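Local structure of baculoviral IAP repeat-containing protein 2 (Homo sapiens, 3M1D) at residues L13-T18 with C76-N81; A36-T41 with D45-F50; F50-M55 with Q67-L72. The protein probably restrains apoptotic signalling as an inhibitor-of-apoptosis protein that is recruited by TRAF2, here represented by its zinc-binding BIR1 domain. All coordinates share one frame; numbering follows the deposited sequence. Where two conformers were deposited one is given.

Interaction 1: residues L13-T18 with C76-N81. With ZN (zinc ion), chain C.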
loop_
_atom_site.group_PDB
_atom_site.type_symbol
_atom_site.label_atom_id
_atom_site.label_comp_id
_atom_site.label_asym_id
_atom_site.label_seq_id
_atom_site.Cartn_x
_atom_site.Cartn_y
_atom_site.Cartn_z
ATOM N N LEU A 13 10.871 1.285 3.219
ATOM C CA LEU A 13 11.842 1.465 2.146
ATOM C C LEU A 13 11.860 0.249 1.243
ATOM O O LEU A 13 11.886 0.384 0.023
ATOM C CB LEU A 13 13.243 1.781 2.700
ATOM C CG LEU A 13 13.336 3.166 3.360
ATOM C CD1 LEU A 13 14.614 3.331 4.147
ATOM C CD2 LEU A 13 13.188 4.286 2.324
ATOM N N TYR A 14 11.830 -0.943 1.837
ATOM C CA TYR A 14 11.682 -2.151 1.043
ATOM C C TYR A 14 10.415 -2.088 0.211
ATOM O O TYR A 14 10.442 -2.370 -0.980
ATOM C CB TYR A 14 11.671 -3.435 1.895
ATOM C CG TYR A 14 11.135 -4.596 1.080
ATOM C CD1 TYR A 14 11.883 -5.139 0.034
ATOM C CD2 TYR A 14 9.859 -5.102 1.301
ATOM C CE1 TYR A 14 11.382 -6.171 -0.748
ATOM C CE2 TYR A 14 9.353 -6.143 0.517
ATOM C CZ TYR A 14 10.124 -6.671 -0.494
ATOM O OH TYR A 14 9.631 -7.702 -1.267
ATOM N N ARG A 15 9.291 -1.732 0.832
ATOM C CA ARG A 15 8.046 -1.658 0.068
ATOM C C ARG A 15 8.207 -0.746 -1.153
ATOM O O ARG A 15 7.803 -1.111 -2.256
ATOM C CB ARG A 15 6.867 -1.211 0.936
ATOM C CG ARG A 15 6.617 -2.134 2.120
ATOM C CD ARG A 15 5.219 -1.953 2.678
ATOM N NE ARG A 15 5.088 -0.721 3.453
ATOM C CZ ARG A 15 5.577 -0.559 4.676
ATOM N NH1 ARG A 15 6.264 -1.541 5.263
ATOM N NH2 ARG A 15 5.397 0.592 5.308
ATOM N N MET A 16 8.787 0.432 -0.948
ATOM C CA MET A 16 9.052 1.358 -2.052
ATOM C C MET A 16 9.827 0.685 -3.190
ATOM O O MET A 16 9.482 0.833 -4.367
ATOM C CB MET A 16 9.816 2.587 -1.550
ATOM C CG MET A 16 9.915 3.716 -2.571
ATOM S SD MET A 16 8.299 4.329 -3.100
ATOM C CE MET A 16 8.775 5.371 -4.479
ATOM N N SER A 17 10.873 -0.064 -2.845
ATOM C CA SER A 17 11.664 -0.740 -3.864
ATOM C C SER A 17 10.841 -1.681 -4.738
ATOM O O SER A 17 11.203 -1.920 -5.885
ATOM C CB SER A 17 12.818 -1.526 -3.237
ATOM O OG SER A 17 12.356 -2.789 -2.803
ATOM N N THR A 18 9.745 -2.230 -4.219
ATOM C CA THR A 18 8.983 -3.194 -5.010
ATOM C C THR A 18 8.221 -2.519 -6.154
ATOM O O THR A 18 7.695 -3.191 -7.039
ATOM C CB THR A 18 7.979 -4.046 -4.165
ATOM O OG1 THR A 18 6.909 -3.221 -3.692
ATOM C CG2 THR A 18 8.676 -4.746 -2.984
ATOM N N CYS A 76 -5.830 -4.650 11.161
ATOM C CA CYS A 76 -4.400 -4.593 10.863
ATOM C C CYS A 76 -3.673 -3.728 11.881
ATOM O O CYS A 76 -3.947 -2.530 11.982
ATOM C CB CYS A 76 -4.176 -4.022 9.459
ATOM S SG CYS A 76 -2.441 -3.776 9.026
ATOM N N SER A 77 -2.741 -4.325 12.623
ATOM C CA SER A 77 -1.977 -3.586 13.628
ATOM C C SER A 77 -1.208 -2.428 13.008
ATOM O O SER A 77 -1.077 -1.366 13.615
ATOM C CB SER A 77 -0.984 -4.500 14.358
ATOM O OG SER A 77 -1.654 -5.528 15.048
ATOM N N PHE A 78 -0.666 -2.629 11.813
ATOM C CA PHE A 78 0.084 -1.554 11.191
ATOM C C PHE A 78 -0.819 -0.344 10.930
ATOM O O PHE A 78 -0.529 0.763 11.386
ATOM C CB PHE A 78 0.755 -1.996 9.890
ATOM C CG PHE A 78 1.354 -0.857 9.117
ATOM C CD1 PHE A 78 2.602 -0.355 9.453
ATOM C CD2 PHE A 78 0.654 -0.262 8.080
ATOM C CE1 PHE A 78 3.159 0.711 8.751
ATOM C CE2 PHE A 78 1.204 0.805 7.376
ATOM C CZ PHE A 78 2.456 1.292 7.716
ATOM N N ILE A 79 -1.909 -0.548 10.197
ATOM C CA ILE A 79 -2.791 0.568 9.872
ATOM C C ILE A 79 -3.333 1.251 11.141
ATOM O O ILE A 79 -3.537 2.461 11.142
ATOM C CB ILE A 79 -3.944 0.184 8.897
ATOM C CG1 ILE A 79 -4.379 1.409 8.079
ATOM C CG2 ILE A 79 -5.135 -0.400 9.640
ATOM C CD1 ILE A 79 -3.256 2.027 7.232
ATOM N N GLN A 80 -3.532 0.488 12.221
ATOM C CA GLN A 80 -4.000 1.065 13.485
ATOM C C GLN A 80 -2.941 1.972 14.103
ATOM O O GLN A 80 -3.248 3.046 14.621
ATOM C CB GLN A 80 -4.361 -0.029 14.491
ATOM C CG GLN A 80 -5.676 -0.741 14.248
ATOM C CD GLN A 80 -5.857 -1.928 15.197
ATOM O OE1 GLN A 80 -6.886 -2.617 15.179
ATOM N NE2 GLN A 80 -4.856 -2.165 16.032
ATOM N N ASN A 81 -1.690 1.531 14.054
ATOM C CA ASN A 81 -0.607 2.291 14.658
ATOM C C ASN A 81 -0.186 3.477 13.801
ATOM O O ASN A 81 0.282 4.496 14.307
ATOM C CB ASN A 81 0.585 1.379 14.941
ATOM C CG ASN A 81 0.300 0.388 16.059
ATOM O OD1 ASN A 81 -0.562 0.627 16.908
ATOM N ND2 ASN A 81 1.022 -0.731 16.063
HETATM ZN ZN ZN C . -2.738 -4.164 6.734
#
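R15 and F78 carry this contact alone: the guanidinium NH2 of R15 lies 3.9 Å from CZ of the F78 ring. The two side chains come from opposite directions, and their flat groups are turned 67° apart. Little surface is buried, because the helices remain far apart and a long arginine has to span the gap. Its chain bends at chi3 (-75°) to bring the guanidinium to the ring. Outside the pair, the arginine is held at several points: NE bonds to A34 O, NH2 forms a salt bridge with D8, and the cation also meets the F50 ring, which in turn packs edge-to-face with F78. The helix bearing F78 is itself tied to the metal site. At its N-cap, C76 binds zinc through SG at 2.3 Å, and the same sulfur accepts from I79 N at 3.5 Å, with a nearly straight angle of 175° at the hydrogen. The contact thus bridges helix 9-17 and helix 77-83, with F50, just after strand 47-49, filling in beside the pair.

Interaction 2: residues A36-T41 with D45-F50. With ZN (zinc ion), chain C.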
loop_
_atom_site.group_PDB
_atom_site.type_symbol
_atom_site.label_atom_id
_atom_site.label_comp_id
_atom_site.label_asym_id
_atom_site.label_seq_id
_atom_site.Cartn_x
_atom_site.Cartn_y
_atom_site.Cartn_z
ATOM N N ALA A 36 1.299 3.454 3.163
ATOM C CA ALA A 36 0.083 2.842 3.705
ATOM C C ALA A 36 0.264 1.351 4.014
ATOM O O ALA A 36 -0.682 0.679 4.410
ATOM C CB ALA A 36 -1.106 3.066 2.777
ATOM N N GLY A 37 1.487 0.856 3.843
ATOM C CA GLY A 37 1.830 -0.516 4.192
ATOM C C GLY A 37 1.804 -1.468 3.018
ATOM O O GLY A 37 2.004 -2.669 3.184
ATOM N N PHE A 38 1.563 -0.946 1.818
ATOM C CA PHE A 38 1.387 -1.828 0.667
ATOM C C PHE A 38 2.654 -2.023 -0.144
ATOM O O PHE A 38 3.355 -1.068 -0.430
ATOM C CB PHE A 38 0.282 -1.283 -0.244
ATOM C CG PHE A 38 -1.087 -1.305 0.379
ATOM C CD1 PHE A 38 -1.762 -2.503 0.555
ATOM C CD2 PHE A 38 -1.704 -0.127 0.772
ATOM C CE1 PHE A 38 -3.028 -2.536 1.118
ATOM C CE2 PHE A 38 -2.972 -0.148 1.335
ATOM C CZ PHE A 38 -3.636 -1.356 1.512
ATOM N N TYR A 39 2.940 -3.262 -0.533
ATOM C CA TYR A 39 3.994 -3.504 -1.510
ATOM C C TYR A 39 3.363 -4.013 -2.810
ATOM O O TYR A 39 2.197 -4.427 -2.840
ATOM C CB TYR A 39 5.049 -4.487 -0.979
ATOM C CG TYR A 39 4.516 -5.880 -0.691
ATOM C CD1 TYR A 39 4.372 -6.818 -1.710
ATOM C CD2 TYR A 39 4.170 -6.258 0.597
ATOM C CE1 TYR A 39 3.883 -8.096 -1.455
ATOM C CE2 TYR A 39 3.677 -7.532 0.868
ATOM C CZ TYR A 39 3.542 -8.446 -0.159
ATOM O OH TYR A 39 3.056 -9.702 0.099
ATOM N N TYR A 40 4.135 -3.976 -3.884
ATOM C CA TYR A 40 3.589 -4.279 -5.197
ATOM C C TYR A 40 3.741 -5.767 -5.445
ATOM O O TYR A 40 4.814 -6.295 -5.242
ATOM C CB TYR A 40 4.346 -3.495 -6.273
ATOM C CG TYR A 40 3.903 -3.818 -7.683
ATOM C CD1 TYR A 40 2.559 -4.022 -7.984
ATOM C CD2 TYR A 40 4.825 -3.903 -8.710
ATOM C CE1 TYR A 40 2.153 -4.322 -9.271
ATOM C CE2 TYR A 40 4.433 -4.182 -9.996
ATOM C CZ TYR A 40 3.105 -4.391 -10.275
ATOM O OH TYR A 40 2.735 -4.666 -11.559
ATOM N N THR A 41 2.666 -6.422 -5.880
ATOM C CA THR A 41 2.669 -7.861 -6.121
ATOM C C THR A 41 3.342 -8.262 -7.427
ATOM O O THR A 41 3.702 -9.427 -7.602
ATOM C CB THR A 41 1.255 -8.427 -6.174
ATOM O OG1 THR A 41 0.552 -7.857 -7.292
ATOM C CG2 THR A 41 0.510 -8.149 -4.859
ATOM N N ASP A 45 -1.921 -3.531 -11.122
ATOM C CA ASP A 45 -1.627 -2.502 -10.123
ATOM C C ASP A 45 -2.006 -3.001 -8.727
ATOM O O ASP A 45 -2.329 -2.218 -7.840
ATOM C CB ASP A 45 -2.343 -1.189 -10.449
ATOM C CG ASP A 45 -3.861 -1.304 -10.376
ATOM O OD1 ASP A 45 -4.397 -2.433 -10.410
ATOM O OD2 ASP A 45 -4.521 -0.252 -10.294
ATOM N N LYS A 46 -1.938 -4.312 -8.547
ATOM C CA LYS A 46 -2.363 -4.953 -7.309
ATOM C C LYS A 46 -1.278 -4.904 -6.263
ATOM O O LYS A 46 -0.139 -5.290 -6.510
ATOM C CB LYS A 46 -2.766 -6.410 -7.559
ATOM C CG LYS A 46 -3.352 -7.091 -6.327
ATOM C CD LYS A 46 -3.954 -8.442 -6.660
ATOM C CE LYS A 46 -2.888 -9.406 -7.154
ATOM N NZ LYS A 46 -3.479 -10.746 -7.417
ATOM N N VAL A 47 -1.645 -4.434 -5.082
ATOM C CA VAL A 47 -0.701 -4.277 -4.003
ATOM C C VAL A 47 -1.225 -5.034 -2.777
ATOM O O VAL A 47 -2.403 -5.361 -2.699
ATOM C CB VAL A 47 -0.502 -2.779 -3.679
ATOM C CG1 VAL A 47 0.002 -2.042 -4.915
ATOM C CG2 VAL A 47 -1.817 -2.170 -3.214
ATOM N N LYS A 48 -0.346 -5.301 -1.819
ATOM C CA LYS A 48 -0.684 -6.148 -0.692
ATOM C C LYS A 48 -0.079 -5.547 0.576
ATOM O O LYS A 48 1.051 -5.071 0.557
ATOM C CB LYS A 48 -0.141 -7.559 -0.970
ATOM C CG LYS A 48 -0.581 -8.670 -0.023
ATOM C CD LYS A 48 -0.175 -10.038 -0.612
ATOM C CE LYS A 48 -0.272 -11.168 0.401
ATOM N NZ LYS A 48 0.579 -12.340 0.001
ATOM N N CYS A 49 -0.834 -5.537 1.674
ATOM C CA CYS A 49 -0.284 -5.034 2.932
ATOM C C CYS A 49 0.710 -6.025 3.511
ATOM O O CYS A 49 0.427 -7.223 3.602
ATOM C CB CYS A 49 -1.380 -4.759 3.961
ATOM S SG CYS A 49 -0.710 -4.181 5.545
ATOM N N PHE A 50 1.881 -5.524 3.882
ATOM C CA PHE A 50 2.922 -6.354 4.468
ATOM C C PHE A 50 2.491 -6.907 5.827
ATOM O O PHE A 50 3.014 -7.924 6.282
ATOM C CB PHE A 50 4.241 -5.570 4.598
ATOM C CG PHE A 50 4.290 -4.631 5.784
ATOM C CD1 PHE A 50 5.292 -4.753 6.734
ATOM C CD2 PHE A 50 3.358 -3.615 5.927
ATOM C CE1 PHE A 50 5.356 -3.890 7.824
ATOM C CE2 PHE A 50 3.418 -2.740 7.001
ATOM C CZ PHE A 50 4.418 -2.890 7.960
HETATM ZN ZN ZN C . -2.738 -4.164 6.734
HETATM O O HOH W 1 1.736 -9.683 3.045
#
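The carbonyl oxygen of K46 is gripped twice by T41: by T41 N at 3.1 Å, in the carbonyl plane, and by T41 OG1 at 2.8 Å, from above that plane. The hydroxyl gets there because OG1 sits between the backbone N and the carbonyl carbon, chi1 64°. This double grip closes the turn end of an antiparallel beta hairpin. Further along, Y39 and K48 form a hydrogen-bonded pair, with Y39 N to K48 O at 2.8 Å and K48 N returning a bond to Y39 O. At the far end F50 N reaches G37 O at 2.9 Å, G37 having just ended the preceding helix in a Schellman motif. On one face Y39 and K48 run side by side: K48 CB rides over the tyrosine ring, 4.2 Å from its centroid, in a CH-pi contact. A water joins Y39 OH to C49 O. The other face carries F38, Y40, V47 and C49. F38 CB meets V47 CG2 at 3.7 Å, and the phenyl CE1 touches C49 CB. C49 SG binds the zinc at 2.4 Å. Backbone bonds therefore fix the strand pairing, while apolar packing beside C49 is consistent with the hairpin holding the metal ligand in place.

Interaction 3: residues F50-M55 with Q67-L72. With ZN (zinc ion), chain C.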
loop_
_atom_site.group_PDB
_atom_site.type_symbol
_atom_site.label_atom_id
_atom_site.label_comp_id
_atom_site.label_asym_id
_atom_site.label_seq_id
_atom_site.Cartn_x
_atom_site.Cartn_y
_atom_site.Cartn_z
ATOM N N PHE A 50 1.881 -5.524 3.882
ATOM C CA PHE A 50 2.922 -6.354 4.468
ATOM C C PHE A 50 2.491 -6.907 5.827
ATOM O O PHE A 50 3.014 -7.924 6.282
ATOM C CB PHE A 50 4.241 -5.570 4.598
ATOM C CG PHE A 50 4.290 -4.631 5.784
ATOM C CD1 PHE A 50 5.292 -4.753 6.734
ATOM C CD2 PHE A 50 3.358 -3.615 5.927
ATOM C CE1 PHE A 50 5.356 -3.890 7.824
ATOM C CE2 PHE A 50 3.418 -2.740 7.001
ATOM C CZ PHE A 50 4.418 -2.890 7.960
ATOM N N CYS A 51 1.525 -6.250 6.465
ATOM C CA CYS A 51 1.103 -6.649 7.804
ATOM C C CYS A 51 -0.067 -7.621 7.814
ATOM O O CYS A 51 -0.017 -8.645 8.490
ATOM C CB CYS A 51 0.744 -5.429 8.660
ATOM S SG CYS A 51 0.198 -5.859 10.340
ATOM N N CYS A 52 -1.124 -7.298 7.076
ATOM C CA CYS A 52 -2.344 -8.100 7.135
ATOM C C CYS A 52 -2.663 -8.833 5.838
ATOM O O CYS A 52 -3.569 -9.655 5.808
ATOM C CB CYS A 52 -3.539 -7.238 7.538
ATOM S SG CYS A 52 -4.067 -6.010 6.250
ATOM N N GLY A 53 -1.934 -8.540 4.768
ATOM C CA GLY A 53 -2.186 -9.228 3.506
ATOM C C GLY A 53 -3.398 -8.720 2.720
ATOM O O GLY A 53 -3.776 -9.311 1.714
ATOM N N LEU A 54 -4.019 -7.626 3.156
ATOM C CA LEU A 54 -5.104 -7.040 2.360
ATOM C C LEU A 54 -4.605 -6.736 0.942
ATOM O O LEU A 54 -3.531 -6.166 0.777
ATOM C CB LEU A 54 -5.626 -5.759 3.015
ATOM C CG LEU A 54 -6.660 -4.934 2.252
ATOM C CD1 LEU A 54 -8.013 -5.645 2.226
ATOM C CD2 LEU A 54 -6.779 -3.570 2.916
ATOM N N MET A 55 -5.391 -7.113 -0.066
ATOM C CA MET A 55 -5.004 -6.944 -1.466
ATOM C C MET A 55 -5.935 -5.985 -2.196
ATOM O O MET A 55 -7.154 -6.131 -2.139
ATOM C CB MET A 55 -4.977 -8.297 -2.185
ATOM C CG MET A 55 -3.889 -9.233 -1.660
ATOM S SD MET A 55 -3.863 -10.813 -2.524
ATOM C CE MET A 55 -2.891 -10.356 -3.940
ATOM N N GLN A 67 -6.978 5.283 3.712
ATOM C CA GLN A 67 -8.416 5.179 3.964
ATOM C C GLN A 67 -8.983 3.844 3.530
ATOM O O GLN A 67 -9.784 3.247 4.244
ATOM C CB GLN A 67 -9.203 6.272 3.236
ATOM C CG GLN A 67 -9.358 7.562 4.004
ATOM C CD GLN A 67 -10.415 8.466 3.393
ATOM O OE1 GLN A 67 -11.180 8.050 2.517
ATOM N NE2 GLN A 67 -10.473 9.704 3.866
ATOM N N LYS A 68 -8.621 3.399 2.331
ATOM C CA LYS A 68 -9.123 2.110 1.868
ATOM C C LYS A 68 -8.703 1.038 2.866
ATOM O O LYS A 68 -9.487 0.172 3.230
ATOM C CB LYS A 68 -8.593 1.763 0.469
ATOM C CG LYS A 68 -9.385 2.406 -0.664
ATOM C CD LYS A 68 -9.132 1.685 -1.986
ATOM C CE LYS A 68 -10.008 2.223 -3.113
ATOM N NZ LYS A 68 -9.757 1.479 -4.401
ATOM N N HIS A 69 -7.459 1.134 3.311
ATOM C CA HIS A 69 -6.872 0.173 4.235
ATOM C C HIS A 69 -7.633 0.133 5.568
ATOM O O HIS A 69 -8.018 -0.939 6.037
ATOM C CB HIS A 69 -5.417 0.563 4.477
ATOM C CG HIS A 69 -4.568 -0.544 5.007
ATOM N ND1 HIS A 69 -3.192 -0.524 4.925
ATOM C CD2 HIS A 69 -4.893 -1.709 5.616
ATOM C CE1 HIS A 69 -2.705 -1.626 5.464
ATOM N NE2 HIS A 69 -3.716 -2.363 5.886
ATOM N N LYS A 70 -7.822 1.303 6.175
ATOM C CA LYS A 70 -8.560 1.450 7.435
ATOM C C LYS A 70 -9.977 0.916 7.336
ATOM O O LYS A 70 -10.475 0.301 8.274
ATOM C CB LYS A 70 -8.658 2.929 7.845
ATOM C CG LYS A 70 -7.497 3.459 8.648
ATOM C CD LYS A 70 -7.407 4.987 8.545
ATOM C CE LYS A 70 -8.713 5.680 8.933
ATOM N NZ LYS A 70 -8.536 7.161 9.164
ATOM N N GLN A 71 -10.630 1.200 6.207
ATOM C CA GLN A 71 -12.028 0.854 5.976
ATOM C C GLN A 71 -12.237 -0.632 5.760
ATOM O O GLN A 71 -13.215 -1.208 6.240
ATOM C CB GLN A 71 -12.568 1.587 4.738
ATOM C CG GLN A 71 -13.089 2.988 5.007
ATOM C CD GLN A 71 -13.229 3.835 3.747
ATOM O OE1 GLN A 71 -13.381 5.053 3.836
ATOM N NE2 GLN A 71 -13.177 3.199 2.570
ATOM N N LEU A 72 -11.334 -1.248 5.011
ATOM C CA LEU A 72 -11.540 -2.629 4.604
ATOM C C LEU A 72 -11.051 -3.607 5.644
ATOM O O LEU A 72 -11.713 -4.618 5.902
ATOM C CB LEU A 72 -10.871 -2.910 3.258
ATOM C CG LEU A 72 -11.484 -2.130 2.098
ATOM C CD1 LEU A 72 -10.485 -2.029 0.946
ATOM C CD2 LEU A 72 -12.767 -2.791 1.642
HETATM ZN ZN ZN C . -2.738 -4.164 6.734
#
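C52 and H69 meet at the zinc of a site built from three cysteines and one histidine, the metal centre of the BIR fold: C52 SG binds at 2.3 Å and H69 NE2 at 2.2 Å, with C49 and C76 completing the four ligands. This is the tight part of the contact. The sulfur lies at the edge of the imidazole, near its plane, 3.7 Å from NE2, a spacing that follows from sharing one metal. The ring's other nitrogen, ND1, is hydrogen-bonded to A36 O, so both ends of the imidazole are engaged and its rotation is fixed. With CG anti to the backbone N, chi1 -160°, the ring swings from helix 65-72 toward the loop between strands 47-49 and 55-56. L54 slides past the histidine in the opposite direction, bringing its CD2 to 3.8 Å from H69 CD2, while F38 packs against the same leucine. Beyond it the contact loosens. L72, an exposed residue one helical turn after H69, crosses L54 at about a right angle and offers little more than its CB, which lies 4.1 Å from L54 CD1. That outer side meets through apolar carbons, whereas the inner side is organised by metal coordination. The backbone of L54 also takes part in the inner side: its N-H donates to the zinc-bound C52 SG at 3.5 Å, with an angle of 157° at the hydrogen.

In the fold
A single zinc ion is bound by residues from all three: C76 in a segment of interaction 1, C49 in interaction 2, and both C52 and H69 in interaction 3. Their chemistry follows their place. Interaction 2, nearest the centre of the chain, buries by far the most surface and combines strand pairing with apolar packing. Interaction 3 lies farther out and depends on coordination plus a leucine contact that runs to the surface. Interaction 1 is the slightest, one cation beside one ring. F50 is shared by interactions 2 and 3 and lies next to interaction 1. Polar links also join the contacts: T18 OG1 and Y40 N, and C49 N and L54 O, are probably hydrogen-bonded.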